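Protease Do-like 1, chloroplastic (PDB 3QO6) is a chloroplast serine protease of the HtrA (Deg) family that is required at high temperature and may degrade damaged proteins. Local coordinates at residues Pro233-Lys238 with Arg302-Cys307. Sequence-based numbering, arbitrary orientation.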
ATOM      1  N   PRO B 233       0.301  10.408  43.024  1.00 74.06           N
ATOM      2  CA  PRO B 233      -0.893  11.230  43.277  1.00 71.76           C
ATOM      3  C   PRO B 233      -1.797  11.469  42.067  1.00 69.33           C
ATOM      4  O   PRO B 233      -1.336  11.457  40.939  1.00 70.26           O
ATOM      5  CB  PRO B 233      -0.292  12.537  43.769  1.00 73.90           C
ATOM      6  CG  PRO B 233       0.969  12.638  42.872  1.00 74.00           C
ATOM      7  CD  PRO B 233       1.521  11.233  42.917  1.00 70.65           C
ATOM      8  N   ILE B 234      -3.083  11.692  42.311  1.00 66.40           N
ATOM      9  CA  ILE B 234      -4.000  12.002  41.234  1.00 65.52           C
ATOM     10  C   ILE B 234      -4.976  13.055  41.671  1.00 65.39           C
ATOM     11  O   ILE B 234      -5.264  13.167  42.857  1.00 66.37           O
ATOM     12  CB  ILE B 234      -4.815  10.815  40.779  1.00 61.93           C
ATOM     13  CG1 ILE B 234      -5.806  10.421  41.869  1.00 61.49           C
ATOM     14  CG2 ILE B 234      -3.896   9.707  40.387  1.00 59.89           C
ATOM     15  CD1 ILE B 234      -6.836   9.414  41.370  1.00 60.32           C
ATOM     16  N   LEU B 235      -5.488  13.810  40.697  1.00 66.57           N
ATOM     17  CA  LEU B 235      -6.471  14.872  40.934  1.00 67.26           C
ATOM     18  C   LEU B 235      -7.819  14.236  40.800  1.00 68.73           C
ATOM     19  O   LEU B 235      -8.823  14.729  41.318  1.00 68.72           O
ATOM     20  CB  LEU B 235      -6.375  15.941  39.862  1.00 68.99           C
ATOM     21  CG  LEU B 235      -5.887  17.344  40.203  1.00 68.01           C
ATOM     22  CD1 LEU B 235      -5.933  18.162  38.927  1.00 69.38           C
ATOM     23  CD2 LEU B 235      -6.759  17.989  41.252  1.00 64.46           C
ATOM     24  N   GLY B 236      -7.837  13.132  40.067  1.00 69.50           N
ATOM     25  CA  GLY B 236      -9.083  12.443  39.863  1.00 70.29           C
ATOM     26  C   GLY B 236      -9.926  13.059  38.759  1.00 73.50           C
ATOM     27  O   GLY B 236     -11.148  13.176  38.907  1.00 71.76           O
ATOM     28  N   ILE B 237      -9.291  13.488  37.664  1.00 74.94           N
ATOM     29  CA  ILE B 237     -10.065  14.027  36.533  1.00 75.60           C
ATOM     30  C   ILE B 237      -9.625  13.461  35.182  1.00 75.14           C
ATOM     31  O   ILE B 237      -8.451  13.150  34.979  1.00 71.57           O
ATOM     32  CB  ILE B 237      -9.986  15.567  36.427  1.00 72.96           C
ATOM     33  CG1 ILE B 237      -8.617  15.998  35.931  1.00 75.22           C
ATOM     34  CG2 ILE B 237     -10.194  16.192  37.775  1.00 77.15           C
ATOM     35  CD1 ILE B 237      -8.580  17.442  35.549  1.00 76.17           C
ATOM     36  N   LYS B 238     -10.593  13.284  34.283  1.00 79.88           N
ATOM     37  CA  LYS B 238     -10.319  12.844  32.907  1.00 80.63           C
ATOM     38  C   LYS B 238     -10.516  14.117  32.114  1.00 78.28           C
ATOM     39  O   LYS B 238     -11.573  14.716  32.170  1.00 76.37           O
ATOM     40  CB  LYS B 238     -11.317  11.800  32.410  1.00 80.25           C
ATOM     41  CG  LYS B 238     -10.941  10.373  32.755  1.00 87.73           C
ATOM     42  CD  LYS B 238     -12.017   9.396  32.309  1.00 96.49           C
ATOM     43  CE  LYS B 238     -11.749   7.950  32.761  1.00 99.38           C
ATOM     44  NZ  LYS B 238     -12.839   7.023  32.289  1.00 99.22           N
ATOM     45  N   ARG B 302       2.981  17.923  33.958  1.00 87.60           N
ATOM     46  CA  ARG B 302       4.269  18.376  34.432  1.00 92.96           C
ATOM     47  C   ARG B 302       4.174  18.895  35.855  1.00 93.69           C
ATOM     48  O   ARG B 302       4.972  18.518  36.715  1.00 94.94           O
ATOM     49  CB  ARG B 302       4.793  19.467  33.493  1.00 96.55           C
ATOM     50  CG  ARG B 302       6.225  19.908  33.739  1.00102.08           C
ATOM     51  CD  ARG B 302       6.583  21.084  32.826  1.00106.38           C
ATOM     52  NE  ARG B 302       5.521  22.094  32.786  1.00114.10           N
ATOM     53  CZ  ARG B 302       5.013  22.729  33.850  1.00118.08           C
ATOM     54  NH1 ARG B 302       5.460  22.482  35.081  1.00117.99           N
ATOM     55  NH2 ARG B 302       4.031  23.612  33.687  1.00117.73           N
ATOM     56  N   ILE B 303       3.180  19.736  36.112  1.00 92.95           N
ATOM     57  CA  ILE B 303       3.028  20.312  37.430  1.00 92.43           C
ATOM     58  C   ILE B 303       2.683  19.286  38.514  1.00 93.27           C
ATOM     59  O   ILE B 303       3.258  19.329  39.593  1.00 95.68           O
ATOM     60  CB  ILE B 303       1.996  21.441  37.396  1.00 94.22           C
ATOM     61  CG1 ILE B 303       2.290  22.435  38.505  1.00 98.41           C
ATOM     62  CG2 ILE B 303       0.620  20.885  37.579  1.00 98.08           C
ATOM     63  CD1 ILE B 303       3.736  22.899  38.530  1.00102.82           C
ATOM     64  N   LEU B 304       1.764  18.360  38.249  1.00 92.12           N
ATOM     65  CA  LEU B 304       1.434  17.346  39.251  1.00 91.72           C
ATOM     66  C   LEU B 304       2.592  16.390  39.450  1.00 92.31           C
ATOM     67  O   LEU B 304       2.701  15.742  40.481  1.00 93.30           O
ATOM     68  CB  LEU B 304       0.224  16.520  38.844  1.00 92.13           C
ATOM     69  CG  LEU B 304      -1.140  16.900  39.411  1.00 91.31           C
ATOM     70  CD1 LEU B 304      -1.614  18.218  38.826  1.00 88.16           C
ATOM     71  CD2 LEU B 304      -2.114  15.789  39.072  1.00 93.75           C
ATOM     72  N   ASP B 305       3.449  16.293  38.448  1.00 93.50           N
ATOM     73  CA  ASP B 305       4.601  15.413  38.521  1.00 95.08           C
ATOM     74  C   ASP B 305       5.463  15.801  39.712  1.00 96.72           C
ATOM     75  O   ASP B 305       6.316  15.036  40.154  1.00 96.38           O
ATOM     76  CB  ASP B 305       5.434  15.552  37.256  1.00 97.28           C
ATOM     77  CG  ASP B 305       6.175  14.280  36.910  1.00103.44           C
ATOM     78  OD1 ASP B 305       7.294  14.397  36.357  1.00103.63           O
ATOM     79  OD2 ASP B 305       5.632  13.174  37.177  1.00103.90           O
ATOM     80  N   GLN B 306       5.236  17.002  40.227  1.00 97.34           N
ATOM     81  CA  GLN B 306       6.009  17.517  41.340  1.00 98.16           C
ATOM     82  C   GLN B 306       5.331  17.311  42.674  1.00 98.59           C
ATOM     83  O   GLN B 306       5.918  17.576  43.721  1.00101.03           O
ATOM     84  CB  GLN B 306       6.259  19.009  41.133  1.00103.26           C
ATOM     85  CG  GLN B 306       7.139  19.325  39.930  1.00110.35           C
ATOM     86  CD  GLN B 306       8.599  18.976  40.178  1.00114.41           C
ATOM     87  OE1 GLN B 306       9.344  19.771  40.765  1.00115.78           O
ATOM     88  NE2 GLN B 306       9.011  17.774  39.751  1.00113.93           N
ATOM     89  N   CYS B 307       4.097  16.835  42.655  1.00 96.06           N
ATOM     90  CA  CYS B 307       3.396  16.647  43.905  1.00 94.73           C
ATOM     91  C   CYS B 307       3.508  15.245  44.424  1.00 95.77           C
ATOM     92  O   CYS B 307       3.929  14.332  43.708  1.00 94.68           O
ATOM     93  CB  CYS B 307       1.942  17.031  43.736  1.00 92.82           C
ATOM     94  SG  CYS B 307       1.843  18.667  43.024  1.00 95.85           S
TER
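L304, on helix 297-304, packs against L235 inside the PDZ domain, while the ring of P233 rests on the backbone at C307. The contact thus links segment 302-307 to the segment leading into strand 238-239. L304 loses more surface to the contact than any other residue, followed by P233 and L235. Its CD2 branch is the extended one, anti to CA (about -169°), and comes to 4.2 Å from CG of L235. L235 is itself drawn out, with its CD1 anti to CA (chi2 -179°), and the CD1 methyls of L235 and L304 lie 4.3 Å apart, so that the leucines meet branch against branch. Strand 326-332 adds to this apolar cluster, V328 touching L235 and L330 touching both L304 and P233.

The backbones of L235, G236 and I237 hydrogen-bond to the bound peptide, as in the carboxylate-binding loop of PDZ domains. L235 therefore has two parts to play, its main chain meeting the peptide and its side chain packing against L304.

Two residues before L235, P233 meets segment 302-307 mainly through main-chain atoms of the latter. L304 to C307 form a type I turn, in which C307 N donates to L304 O at 2.8 Å. The proline meets the end of this turn with its ring, CG of P233 approaching CB of C307 to 4.6 Å; its tightest approach is to a carbonyl, where CG of P233 lies 3.5 Å from O of C307.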